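Local coordinates for separin (Saccharomyces cerevisiae, PDB 5U1T), which cleaves the cohesin subunit Scc1 as a caspase-like cysteine protease at the onset of anaphase, releasing sister chromatids for chromosome segregation, at residues L156-D160 with K196-Y200; W330-R334 with V377-I381; R334-K340 with D384-P388. One frame throughout, in Å; residues are numbered along the deposited sequence.

Contact 1: residues L156-D160 with K196-Y200; sequences LFSHD and KFLQY
Phe157 and Lys196 mark where the two backbones come nearest, with their CA atoms 7.8 Å apart. Residues 156-158 end helix 146-158, and His159 leaves the helical conformation and stands as N-cap before the short helix 160-163. Residues 196-200, by contrast, lie wholly inside helix 190-203, so a helix-to-helix corner faces the side of a continuous helix and side chains bridge the gap.

The polar centre is OD2 of Asp160. Lys196 NZ forms a salt bridge with it, modelled at 2.4 Å, a length too short to be read literally. Tyr200 OH donates to the same OD2 over 3.3 Å, reaching its anti side, with the ring and carboxylate planes 26° apart. The lysine chain arrives there folded: bends at chi2 (60°) and chi3 (63°) lay its CD over one face of the Tyr200 ring, toward the rim, and turn the ammonium to the corner. NZ also donates to Gln199 OE1, one turn along its own helix, at 3.0 Å, and makes a weak 3.3 Å bond to Phe157 O. Of these three acceptors one is weakly bound and one doubtful in distance; together they would probably limit the position of NZ.

The Phe157 and Tyr200 side chains cross at about a right angle. Tyr200 OH lies in the plane of the Phe157 ring, at its edge, 3.5 Å from CD1.

The contact packs the turn between helices 146-158 and 160-163 against helix 190-203 within the helical domain, away from the active site. Leu175 of helix 172-185 packs against both rings, Leu137 of helix 129-142 against Phe157, and helix 236-250 reaches Lys196 through Phe242 and Ser245.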
ATOM      1  N   LEU A 156      -6.065  68.534  -4.177  1.00 65.59           N
ATOM      2  CA  LEU A 156      -7.257  67.742  -3.915  1.00 57.15           C
ATOM      3  C   LEU A 156      -8.343  67.968  -4.951  1.00 67.86           C
ATOM      4  O   LEU A 156      -8.736  67.055  -5.675  1.00 73.62           O
ATOM      5  CB  LEU A 156      -7.804  68.082  -2.529  1.00 57.36           C
ATOM      6  CG  LEU A 156      -9.150  67.481  -2.166  1.00 57.20           C
ATOM      7  CD1 LEU A 156      -8.935  66.004  -2.054  1.00 68.11           C
ATOM      8  CD2 LEU A 156      -9.684  68.065  -0.870  1.00 55.13           C
ATOM      9  N   PHE A 157      -8.826  69.202  -5.020  1.00 72.42           N
ATOM     10  CA  PHE A 157      -9.979  69.499  -5.844  1.00 64.00           C
ATOM     11  C   PHE A 157      -9.607  69.548  -7.318  1.00 66.73           C
ATOM     12  O   PHE A 157     -10.436  69.236  -8.167  1.00 67.19           O
ATOM     13  CB  PHE A 157     -10.633  70.789  -5.376  1.00 61.51           C
ATOM     14  CG  PHE A 157     -11.555  70.598  -4.194  1.00 59.65           C
ATOM     15  CD1 PHE A 157     -12.801  69.993  -4.356  1.00 58.79           C
ATOM     16  CD2 PHE A 157     -11.188  71.008  -2.928  1.00 54.12           C
ATOM     17  CE1 PHE A 157     -13.660  69.814  -3.274  1.00 56.47           C
ATOM     18  CE2 PHE A 157     -12.045  70.826  -1.847  1.00 53.42           C
ATOM     19  CZ  PHE A 157     -13.278  70.233  -2.020  1.00 49.97           C
ATOM     20  N   SER A 158      -8.354  69.883  -7.617  1.00 64.98           N
ATOM     21  CA  SER A 158      -7.837  69.755  -8.983  1.00 68.13           C
ATOM     22  C   SER A 158      -8.109  68.350  -9.517  1.00 70.75           C
ATOM     23  O   SER A 158      -8.656  68.190 -10.598  1.00 73.70           O
ATOM     24  CB  SER A 158      -6.330  70.064  -9.040  1.00 72.70           C
ATOM     25  OG  SER A 158      -5.797  69.918 -10.354  1.00 75.92           O
ATOM     26  N   HIS A 159      -7.736  67.340  -8.738  1.00 78.79           N
ATOM     27  CA  HIS A 159      -7.968  65.947  -9.104  1.00 71.78           C
ATOM     28  C   HIS A 159      -9.102  65.330  -8.299  1.00 72.21           C
ATOM     29  O   HIS A 159      -8.978  64.208  -7.816  1.00 75.29           O
ATOM     30  CB  HIS A 159      -6.706  65.120  -8.905  1.00 64.27           C
ATOM     31  CG  HIS A 159      -5.556  65.582  -9.733  1.00 69.64           C
ATOM     32  ND1 HIS A 159      -4.528  66.345  -9.219  1.00 76.26           N
ATOM     33  CD2 HIS A 159      -5.273  65.400 -11.043  1.00 72.36           C
ATOM     34  CE1 HIS A 159      -3.658  66.606 -10.177  1.00 78.12           C
ATOM     35  NE2 HIS A 159      -4.089  66.045 -11.295  1.00 79.93           N
ATOM     36  N   ASP A 160     -10.200  66.073  -8.166  1.00 69.70           N
ATOM     37  CA  ASP A 160     -11.409  65.607  -7.489  1.00 72.46           C
ATOM     38  C   ASP A 160     -11.938  64.267  -8.015  1.00 75.37           C
ATOM     39  O   ASP A 160     -12.524  63.495  -7.255  1.00 74.55           O
ATOM     40  CB  ASP A 160     -12.508  66.664  -7.607  1.00 72.25           C
ATOM     41  CG  ASP A 160     -12.770  67.075  -9.041  1.00 70.86           C
ATOM     42  OD1 ASP A 160     -12.253  66.411  -9.968  1.00 71.50           O
ATOM     43  OD2 ASP A 160     -13.500  68.063  -9.241  1.00 76.85           O
ATOM     44  N   LYS A 196     -15.000  75.660  -9.294  1.00 87.34           N
ATOM     45  CA  LYS A 196     -15.318  74.324  -8.803  1.00 83.71           C
ATOM     46  C   LYS A 196     -16.743  74.251  -8.248  1.00 82.98           C
ATOM     47  O   LYS A 196     -17.455  73.272  -8.490  1.00 84.43           O
ATOM     48  CB  LYS A 196     -14.320  73.893  -7.725  1.00 80.18           C
ATOM     49  CG  LYS A 196     -14.559  72.476  -7.183  1.00 71.48           C
ATOM     50  CD  LYS A 196     -14.474  71.445  -8.283  1.00 66.98           C
ATOM     51  CE  LYS A 196     -13.091  71.389  -8.901  1.00 67.66           C
ATOM     52  NZ  LYS A 196     -12.968  70.307  -9.925  1.00 69.37           N
ATOM     53  N   PHE A 197     -17.137  75.284  -7.501  1.00 80.17           N
ATOM     54  CA  PHE A 197     -18.452  75.346  -6.862  1.00 81.73           C
ATOM     55  C   PHE A 197     -19.589  75.401  -7.875  1.00 87.48           C
ATOM     56  O   PHE A 197     -20.623  74.745  -7.697  1.00 86.65           O
ATOM     57  CB  PHE A 197     -18.539  76.556  -5.927  1.00 79.35           C
ATOM     58  CG  PHE A 197     -19.949  76.942  -5.556  1.00 83.90           C
ATOM     59  CD1 PHE A 197     -20.626  76.272  -4.550  1.00 84.05           C
ATOM     60  CD2 PHE A 197     -20.595  77.987  -6.209  1.00 84.60           C
ATOM     61  CE1 PHE A 197     -21.924  76.630  -4.210  1.00 88.30           C
ATOM     62  CE2 PHE A 197     -21.883  78.342  -5.871  1.00 88.57           C
ATOM     63  CZ  PHE A 197     -22.548  77.668  -4.869  1.00 88.89           C
ATOM     64  N   LEU A 198     -19.408  76.202  -8.923  1.00 89.32           N
ATOM     65  CA  LEU A 198     -20.388  76.255 -10.009  1.00 93.37           C
ATOM     66  C   LEU A 198     -20.469  74.888 -10.673  1.00 88.65           C
ATOM     67  O   LEU A 198     -21.564  74.359 -10.891  1.00 89.11           O
ATOM     68  CB  LEU A 198     -20.035  77.340 -11.040  1.00 91.58           C
ATOM     69  CG  LEU A 198     -20.072  78.783 -10.526  1.00 88.52           C
ATOM     70  CD1 LEU A 198     -19.820  79.794 -11.644  1.00 88.79           C
ATOM     71  CD2 LEU A 198     -21.388  79.069  -9.821  1.00 86.22           C
ATOM     72  N   GLN A 199     -19.306  74.318 -10.975  1.00 88.87           N
ATOM     73  CA  GLN A 199     -19.235  72.998 -11.588  1.00 90.73           C
ATOM     74  C   GLN A 199     -20.018  71.966 -10.775  1.00 88.34           C
ATOM     75  O   GLN A 199     -20.822  71.227 -11.331  1.00 89.97           O
ATOM     76  CB  GLN A 199     -17.780  72.564 -11.746  1.00 86.56           C
ATOM     77  CG  GLN A 199     -17.596  71.109 -12.164  1.00 88.26           C
ATOM     78  CD  GLN A 199     -16.240  70.552 -11.753  1.00 85.46           C
ATOM     79  OE1 GLN A 199     -15.305  71.305 -11.469  1.00 85.81           O
ATOM     80  NE2 GLN A 199     -16.133  69.234 -11.704  1.00 84.79           N
ATOM     81  N   TYR A 200     -19.814  71.940  -9.459  1.00 85.99           N
ATOM     82  CA  TYR A 200     -20.451  70.919  -8.620  1.00 89.40           C
ATOM     83  C   TYR A 200     -21.968  71.068  -8.626  1.00 85.19           C
ATOM     84  O   TYR A 200     -22.698  70.088  -8.796  1.00 90.89           O
ATOM     85  CB  TYR A 200     -19.923  70.966  -7.176  1.00 82.64           C
ATOM     86  CG  TYR A 200     -18.612  70.229  -6.955  1.00 76.90           C
ATOM     87  CD1 TYR A 200     -17.986  69.557  -7.995  1.00 75.25           C
ATOM     88  CD2 TYR A 200     -18.004  70.205  -5.701  1.00 74.40           C
ATOM     89  CE1 TYR A 200     -16.788  68.889  -7.797  1.00 75.19           C
ATOM     90  CE2 TYR A 200     -16.811  69.540  -5.494  1.00 68.29           C
ATOM     91  CZ  TYR A 200     -16.206  68.884  -6.546  1.00 71.71           C
ATOM     92  OH  TYR A 200     -15.019  68.219  -6.355  1.00 67.00           O
TER

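Contact 2: residues W330-R334 with V377-I381; sequences WSTIR and VLSEI
Trp330 and Leu378 form the tight side of this helix pair. Leu378 CD2 sits over one face of the indole, 4.0 Å from the centroid of the five-membered ring and 14° off its normal, a CH-pi contact; Ile333 CD1 lies against the opposite face. Ile381 CD1 meets the indole at its edge, 4.1 Å from Trp330 CE3, and also reaches Ile333 CG2 at 3.8 Å and Arg334 CG at 3.7 Å. Val377 CG2 touches the Trp330 carbonyl group.

The looser, partly exposed side holds the guanidinium and Glu380. The Arg334 chain bends at chi3 (114°), and its NE passes Glu380 CB at 3.6 Å. Arg334 NH2 and Glu380 OE2 stay 4.2 Å apart, and no N-H points at that oxygen, which lies well out of the guanidinium plane. Their stronger partners are Arg162 for Glu380, and Asp384 and Glu155 for Arg334. A leucine in place of Arg334 would probably leave Asp384 and Glu155 without this cationic partner.

The local axes are 9.8 Å apart. Two helices running the same way at 31°, with helix 342-357 between them in sequence and touching both Trp330 and Leu378, are characteristic of an alpha-solenoid, consistent with the helical domain of separase.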
ATOM      1  N   TRP A 330       6.308  66.247 -17.610  1.00 90.15           N
ATOM      2  CA  TRP A 330       5.233  65.387 -17.139  1.00 89.06           C
ATOM      3  C   TRP A 330       4.626  65.891 -15.844  1.00 87.83           C
ATOM      4  O   TRP A 330       3.495  65.535 -15.505  1.00 83.48           O
ATOM      5  CB  TRP A 330       5.726  63.949 -16.986  1.00 86.47           C
ATOM      6  CG  TRP A 330       5.802  63.283 -18.304  1.00 83.74           C
ATOM      7  CD1 TRP A 330       6.922  63.063 -19.048  1.00 84.00           C
ATOM      8  CD2 TRP A 330       4.701  62.797 -19.075  1.00 79.40           C
ATOM      9  NE1 TRP A 330       6.589  62.450 -20.232  1.00 79.55           N
ATOM     10  CE2 TRP A 330       5.230  62.277 -20.274  1.00 83.89           C
ATOM     11  CE3 TRP A 330       3.318  62.738 -18.864  1.00 83.34           C
ATOM     12  CZ2 TRP A 330       4.422  61.701 -21.266  1.00 86.97           C
ATOM     13  CZ3 TRP A 330       2.515  62.161 -19.849  1.00 83.24           C
ATOM     14  CH2 TRP A 330       3.072  61.655 -21.035  1.00 86.30           C
ATOM     15  N   SER A 331       5.360  66.735 -15.128  1.00 81.86           N
ATOM     16  CA  SER A 331       4.801  67.340 -13.937  1.00 80.31           C
ATOM     17  C   SER A 331       3.744  68.357 -14.345  1.00 86.61           C
ATOM     18  O   SER A 331       2.715  68.484 -13.686  1.00 88.84           O
ATOM     19  CB  SER A 331       5.886  67.990 -13.088  1.00 84.67           C
ATOM     20  OG  SER A 331       6.973  67.109 -12.891  1.00 79.45           O
ATOM     21  N   THR A 332       3.983  69.069 -15.445  1.00 88.93           N
ATOM     22  CA  THR A 332       3.003  70.045 -15.916  1.00 89.37           C
ATOM     23  C   THR A 332       1.764  69.328 -16.454  1.00 85.99           C
ATOM     24  O   THR A 332       0.657  69.854 -16.360  1.00 86.13           O
ATOM     25  CB  THR A 332       3.571  70.984 -17.016  1.00 90.09           C
ATOM     26  OG1 THR A 332       4.838  71.503 -16.605  1.00 91.98           O
ATOM     27  CG2 THR A 332       2.620  72.155 -17.280  1.00 91.15           C
ATOM     28  N   ILE A 333       1.945  68.129 -17.005  1.00 83.22           N
ATOM     29  CA  ILE A 333       0.806  67.375 -17.530  1.00 83.07           C
ATOM     30  C   ILE A 333      -0.178  67.034 -16.414  1.00 84.30           C
ATOM     31  O   ILE A 333      -1.380  67.272 -16.557  1.00 84.93           O
ATOM     32  CB  ILE A 333       1.242  66.080 -18.248  1.00 84.31           C
ATOM     33  CG1 ILE A 333       2.056  66.422 -19.499  1.00 85.13           C
ATOM     34  CG2 ILE A 333       0.028  65.240 -18.615  1.00 84.51           C
ATOM     35  CD1 ILE A 333       1.938  65.424 -20.629  1.00 81.80           C
ATOM     36  N   ARG A 334       0.333  66.494 -15.306  1.00 83.96           N
ATOM     37  CA  ARG A 334      -0.493  66.225 -14.129  1.00 86.20           C
ATOM     38  C   ARG A 334      -1.197  67.499 -13.678  1.00 87.94           C
ATOM     39  O   ARG A 334      -2.421  67.513 -13.505  1.00 80.02           O
ATOM     40  CB  ARG A 334       0.344  65.652 -12.978  1.00 81.89           C
ATOM     41  CG  ARG A 334       0.123  64.169 -12.744  1.00 87.18           C
ATOM     42  CD  ARG A 334       0.547  63.733 -11.344  1.00 82.66           C
ATOM     43  NE  ARG A 334      -0.595  63.305 -10.534  1.00 80.21           N
ATOM     44  CZ  ARG A 334      -0.991  63.909  -9.419  1.00 83.26           C
ATOM     45  NH1 ARG A 334      -0.332  64.965  -8.969  1.00 87.85           N
ATOM     46  NH2 ARG A 334      -2.044  63.455  -8.750  1.00 78.96           N
ATOM     47  N   VAL A 377       6.501  60.450 -10.803  1.00 78.32           N
ATOM     48  CA  VAL A 377       5.475  61.348 -11.317  1.00 80.61           C
ATOM     49  C   VAL A 377       4.687  60.638 -12.403  1.00 82.31           C
ATOM     50  O   VAL A 377       3.495  60.889 -12.579  1.00 79.99           O
ATOM     51  CB  VAL A 377       6.080  62.674 -11.847  1.00 80.94           C
ATOM     52  CG1 VAL A 377       7.303  62.407 -12.682  1.00 83.01           C
ATOM     53  CG2 VAL A 377       5.050  63.483 -12.631  1.00 78.22           C
ATOM     54  N   LEU A 378       5.355  59.723 -13.099  1.00 78.48           N
ATOM     55  CA  LEU A 378       4.720  58.921 -14.138  1.00 78.33           C
ATOM     56  C   LEU A 378       3.727  57.904 -13.568  1.00 80.80           C
ATOM     57  O   LEU A 378       2.676  57.652 -14.168  1.00 80.02           O
ATOM     58  CB  LEU A 378       5.783  58.196 -14.971  1.00 80.52           C
ATOM     59  CG  LEU A 378       6.584  59.041 -15.967  1.00 77.08           C
ATOM     60  CD1 LEU A 378       7.689  58.225 -16.620  1.00 72.15           C
ATOM     61  CD2 LEU A 378       5.664  59.630 -17.011  1.00 79.36           C
ATOM     62  N   SER A 379       4.063  57.312 -12.423  1.00 78.58           N
ATOM     63  CA  SER A 379       3.179  56.346 -11.775  1.00 72.78           C
ATOM     64  C   SER A 379       1.892  57.021 -11.323  1.00 75.69           C
ATOM     65  O   SER A 379       0.804  56.443 -11.380  1.00 77.97           O
ATOM     66  CB  SER A 379       3.879  55.682 -10.586  1.00 74.58           C
ATOM     67  OG  SER A 379       4.275  56.627  -9.613  1.00 81.72           O
ATOM     68  N   GLU A 380       2.035  58.261 -10.881  1.00 80.37           N
ATOM     69  CA  GLU A 380       0.899  59.060 -10.469  1.00 79.92           C
ATOM     70  C   GLU A 380      -0.019  59.356 -11.654  1.00 79.59           C
ATOM     71  O   GLU A 380      -1.238  59.431 -11.494  1.00 77.30           O
ATOM     72  CB  GLU A 380       1.379  60.359  -9.816  1.00 83.47           C
ATOM     73  CG  GLU A 380       1.860  60.166  -8.395  1.00 78.83           C
ATOM     74  CD  GLU A 380       0.834  59.425  -7.553  1.00 89.20           C
ATOM     75  OE1 GLU A 380       1.206  58.434  -6.880  1.00 96.16           O
ATOM     76  OE2 GLU A 380      -0.350  59.828  -7.570  1.00 83.86           O
ATOM     77  N   ILE A 381       0.564  59.520 -12.836  1.00 77.33           N
ATOM     78  CA  ILE A 381      -0.228  59.737 -14.038  1.00 80.65           C
ATOM     79  C   ILE A 381      -1.109  58.522 -14.303  1.00 79.26           C
ATOM     80  O   ILE A 381      -2.299  58.656 -14.589  1.00 77.06           O
ATOM     81  CB  ILE A 381       0.665  60.026 -15.271  1.00 84.37           C
ATOM     82  CG1 ILE A 381       1.181  61.467 -15.232  1.00 82.80           C
ATOM     83  CG2 ILE A 381      -0.109  59.792 -16.557  1.00 83.52           C
ATOM     84  CD1 ILE A 381       0.348  62.438 -16.041  1.00 82.27           C
TER

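Contact 3: residues R334-K340 with D384-P388; sequences RLEGLPK and DYKEP
Arg334 with Asp384, and Leu338 and Lys340 with Tyr385, make a surface contact between two interhelical connections of what is probably an alpha-solenoid. One follows helix 319-336 and the other joins helix 365-384 to helix 388-404. Both segments leave their helices with a positive phi, at Gly337 and at Lys386, and Glu387 then stands as N-cap of the next helix. The CA atoms of Lys340 and Tyr385 approach to 6.7 Å, the closer of the two points where the backbones are in register.

At the helix ends the contact is ionic. Arg334 NE meets Asp384 OD2 at 2.9 Å, but the N-H...O angle of 122° makes this bond weak and bent. NH2 adds a second weak bond to Asp384 OD1, 3.5 Å long though straighter. The guanidinium and carboxylate planes are turned against each other, so this is a skewed two-point pairing: OD1 lies in the guanidinium plane at its edge, whereas OD2 approaches obliquely. Asp384 OD1 also pairs with Arg162, so the carboxylate is shared by two arginines and probably holds both.

Further out, Lys340 CB rests over the centre of one face of the Tyr385 ring, 3.6 Å from its centroid, in a CH-pi contact. From there chi1 (62°) sets CG between the backbone N and the carbonyl carbon, and the extended chi2 and chi3 carry the chain toward Glu387, bringing Lys340 CD to 3.9 Å from Glu387 OE2. Lys340 NZ remains 5.4 Å from Glu387 OE2, too far for a bond, so any attraction is probably long-range; the other oxygen, OE1, pairs with Arg390.

Tyr385 itself is buried, and its hydroxyl OH donates to Leu338 O at 3.1 Å, entering 34° out of the carbonyl plane.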
ATOM      1  N   ARG A 334       0.333  66.494 -15.306  1.00 83.96           N
ATOM      2  CA  ARG A 334      -0.493  66.225 -14.129  1.00 86.20           C
ATOM      3  C   ARG A 334      -1.197  67.499 -13.678  1.00 87.94           C
ATOM      4  O   ARG A 334      -2.421  67.513 -13.505  1.00 80.02           O
ATOM      5  CB  ARG A 334       0.344  65.652 -12.978  1.00 81.89           C
ATOM      6  CG  ARG A 334       0.123  64.169 -12.744  1.00 87.18           C
ATOM      7  CD  ARG A 334       0.547  63.733 -11.344  1.00 82.66           C
ATOM      8  NE  ARG A 334      -0.595  63.305 -10.534  1.00 80.21           N
ATOM      9  CZ  ARG A 334      -0.991  63.909  -9.419  1.00 83.26           C
ATOM     10  NH1 ARG A 334      -0.332  64.965  -8.969  1.00 87.85           N
ATOM     11  NH2 ARG A 334      -2.044  63.455  -8.750  1.00 78.96           N
ATOM     12  N   LEU A 335      -0.408  68.562 -13.509  1.00 88.26           N
ATOM     13  CA  LEU A 335      -0.893  69.868 -13.053  1.00 87.20           C
ATOM     14  C   LEU A 335      -2.080  70.366 -13.854  1.00 85.39           C
ATOM     15  O   LEU A 335      -3.117  70.728 -13.299  1.00 86.33           O
ATOM     16  CB  LEU A 335       0.233  70.893 -13.126  1.00 83.10           C
ATOM     17  CG  LEU A 335       1.215  70.761 -11.972  1.00 83.64           C
ATOM     18  CD1 LEU A 335       2.557  71.405 -12.306  1.00 83.71           C
ATOM     19  CD2 LEU A 335       0.593  71.341 -10.698  1.00 80.32           C
ATOM     20  N   GLU A 336      -1.910  70.369 -15.168  1.00 86.62           N
ATOM     21  CA  GLU A 336      -2.936  70.824 -16.088  1.00 90.99           C
ATOM     22  C   GLU A 336      -4.183  69.963 -16.017  1.00 89.84           C
ATOM     23  O   GLU A 336      -5.293  70.457 -16.200  1.00 90.59           O
ATOM     24  CB  GLU A 336      -2.381  70.833 -17.504  1.00 91.42           C
ATOM     25  CG  GLU A 336      -1.272  71.840 -17.674  1.00 95.59           C
ATOM     26  CD  GLU A 336      -1.808  73.241 -17.733  1.00101.36           C
ATOM     27  OE1 GLU A 336      -2.473  73.524 -18.751  1.00103.03           O
ATOM     28  OE2 GLU A 336      -1.587  74.042 -16.781  1.00101.48           O
ATOM     29  N   GLY A 337      -3.987  68.678 -15.745  1.00 89.72           N
ATOM     30  CA  GLY A 337      -5.092  67.757 -15.595  1.00 85.29           C
ATOM     31  C   GLY A 337      -5.929  67.685 -16.851  1.00 85.60           C
ATOM     32  O   GLY A 337      -7.135  67.905 -16.819  1.00 83.61           O
ATOM     33  N   LEU A 338      -5.273  67.412 -17.971  1.00 89.47           N
ATOM     34  CA  LEU A 338      -5.964  67.140 -19.220  1.00 90.66           C
ATOM     35  C   LEU A 338      -6.475  65.704 -19.247  1.00 91.93           C
ATOM     36  O   LEU A 338      -5.822  64.795 -18.732  1.00 93.60           O
ATOM     37  CB  LEU A 338      -5.039  67.366 -20.417  1.00 94.64           C
ATOM     38  CG  LEU A 338      -5.062  68.667 -21.216  1.00 91.56           C
ATOM     39  CD1 LEU A 338      -4.178  68.506 -22.440  1.00 95.99           C
ATOM     40  CD2 LEU A 338      -6.468  69.061 -21.639  1.00 94.35           C
ATOM     41  N   PRO A 339      -7.647  65.497 -19.856  1.00 91.20           N
ATOM     42  CA  PRO A 339      -8.130  64.138 -20.102  1.00 92.97           C
ATOM     43  C   PRO A 339      -7.165  63.381 -21.006  1.00 96.58           C
ATOM     44  O   PRO A 339      -6.630  63.961 -21.949  1.00 95.39           O
ATOM     45  CB  PRO A 339      -9.480  64.357 -20.796  1.00 90.17           C
ATOM     46  CG  PRO A 339      -9.886  65.744 -20.410  1.00 89.32           C
ATOM     47  CD  PRO A 339      -8.614  66.520 -20.293  1.00 91.98           C
ATOM     48  N   LYS A 340      -6.951  62.118 -20.728  1.00 98.02           N
ATOM     49  CA  LYS A 340      -6.028  61.356 -21.513  1.00 98.01           C
ATOM     50  C   LYS A 340      -6.418  61.267 -22.963  1.00100.07           C
ATOM     51  O   LYS A 340      -7.588  61.161 -23.293  1.00 93.08           O
ATOM     52  CB  LYS A 340      -5.953  59.943 -20.955  1.00 95.86           C
ATOM     53  CG  LYS A 340      -7.273  59.198 -21.018  1.00103.25           C
ATOM     54  CD  LYS A 340      -7.159  57.793 -20.453  1.00101.67           C
ATOM     55  CE  LYS A 340      -8.479  57.033 -20.511  1.00108.46           C
ATOM     56  NZ  LYS A 340      -9.536  57.633 -19.646  1.00110.80           N
ATOM     57  N   ASP A 384      -4.075  58.571 -12.153  1.00 79.61           N
ATOM     58  CA  ASP A 384      -5.021  59.606 -12.578  1.00 77.47           C
ATOM     59  C   ASP A 384      -5.843  59.132 -13.773  1.00 77.26           C
ATOM     60  O   ASP A 384      -6.961  59.586 -13.994  1.00 72.12           O
ATOM     61  CB  ASP A 384      -4.292  60.898 -12.954  1.00 84.81           C
ATOM     62  CG  ASP A 384      -3.699  61.623 -11.751  1.00 84.76           C
ATOM     63  OD1 ASP A 384      -3.836  61.130 -10.615  1.00 83.98           O
ATOM     64  OD2 ASP A 384      -3.082  62.693 -11.945  1.00 87.29           O
ATOM     65  N   TYR A 385      -5.263  58.211 -14.538  1.00 81.86           N
ATOM     66  CA  TYR A 385      -5.802  57.793 -15.827  1.00 87.17           C
ATOM     67  C   TYR A 385      -6.390  56.383 -15.831  1.00 84.69           C
ATOM     68  O   TYR A 385      -6.842  55.904 -16.870  1.00 85.13           O
ATOM     69  CB  TYR A 385      -4.707  57.840 -16.888  1.00 87.67           C
ATOM     70  CG  TYR A 385      -4.373  59.197 -17.441  1.00 87.25           C
ATOM     71  CD1 TYR A 385      -5.087  60.330 -17.072  1.00 90.06           C
ATOM     72  CD2 TYR A 385      -3.341  59.340 -18.359  1.00 86.30           C
ATOM     73  CE1 TYR A 385      -4.769  61.585 -17.603  1.00 88.95           C
ATOM     74  CE2 TYR A 385      -3.017  60.577 -18.895  1.00 93.29           C
ATOM     75  CZ  TYR A 385      -3.731  61.694 -18.519  1.00 93.84           C
ATOM     76  OH  TYR A 385      -3.386  62.908 -19.069  1.00 96.27           O
ATOM     77  N   LYS A 386      -6.362  55.716 -14.682  1.00 84.07           N
ATOM     78  CA  LYS A 386      -6.709  54.300 -14.611  1.00 76.74           C
ATOM     79  C   LYS A 386      -6.006  53.517 -15.723  1.00 76.36           C
ATOM     80  O   LYS A 386      -6.650  53.020 -16.642  1.00 81.70           O
ATOM     81  CB  LYS A 386      -8.222  54.110 -14.697  1.00 79.89           C
ATOM     82  CG  LYS A 386      -8.995  54.913 -13.668  1.00 75.20           C
ATOM     83  CD  LYS A 386     -10.485  54.778 -13.886  1.00 77.26           C
ATOM     84  CE  LYS A 386     -11.237  55.637 -12.903  1.00 76.74           C
ATOM     85  NZ  LYS A 386     -10.879  57.077 -13.088  1.00 90.21           N
ATOM     86  N   GLU A 387      -4.681  53.444 -15.644  1.00 73.81           N
ATOM     87  CA  GLU A 387      -3.870  52.742 -16.637  1.00 77.81           C
ATOM     88  C   GLU A 387      -3.038  51.655 -15.970  1.00 82.62           C
ATOM     89  O   GLU A 387      -1.864  51.862 -15.666  1.00 79.68           O
ATOM     90  CB  GLU A 387      -2.964  53.718 -17.380  1.00 81.25           C
ATOM     91  CG  GLU A 387      -3.718  54.660 -18.283  1.00 85.41           C
ATOM     92  CD  GLU A 387      -4.206  53.975 -19.539  1.00 87.31           C
ATOM     93  OE1 GLU A 387      -3.568  52.983 -19.951  1.00 86.15           O
ATOM     94  OE2 GLU A 387      -5.223  54.432 -20.108  1.00 88.70           O
ATOM     95  N   PRO A 388      -3.649  50.488 -15.743  1.00 81.05           N
ATOM     96  CA  PRO A 388      -3.019  49.433 -14.954  1.00 73.22           C
ATOM     97  C   PRO A 388      -1.904  48.757 -15.731  1.00 77.33           C
ATOM     98  O   PRO A 388      -0.836  48.523 -15.166  1.00 77.93           O
ATOM     99  CB  PRO A 388      -4.172  48.467 -14.675  1.00 79.15           C
ATOM    100  CG  PRO A 388      -5.418  49.214 -15.049  1.00 76.41           C
ATOM    101  CD  PRO A 388      -5.004  50.110 -16.158  1.00 79.33           C
TER

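How the contacts relate
Contact 1 lies wholly earlier in the chain than contacts 2 and 3, whose segments alternate and share Arg334, their centres being about 8 Å apart. Contact 1 is centred about 19 Å from the centre of contact 2 and about 15 Å from that of contact 3, yet it reaches both: His159 NE2 probably bonds Arg334 O at 3.1 Å, and it packs 3.6 Å from Asp384 OD2. Ile333 CG2 likewise approaches Tyr385 OH to 4.2 Å, joining contact 2 to contact 3. All three centres are about 65 to 73 Å from the chain centre and away from Cys1497, probably the catalytic cysteine.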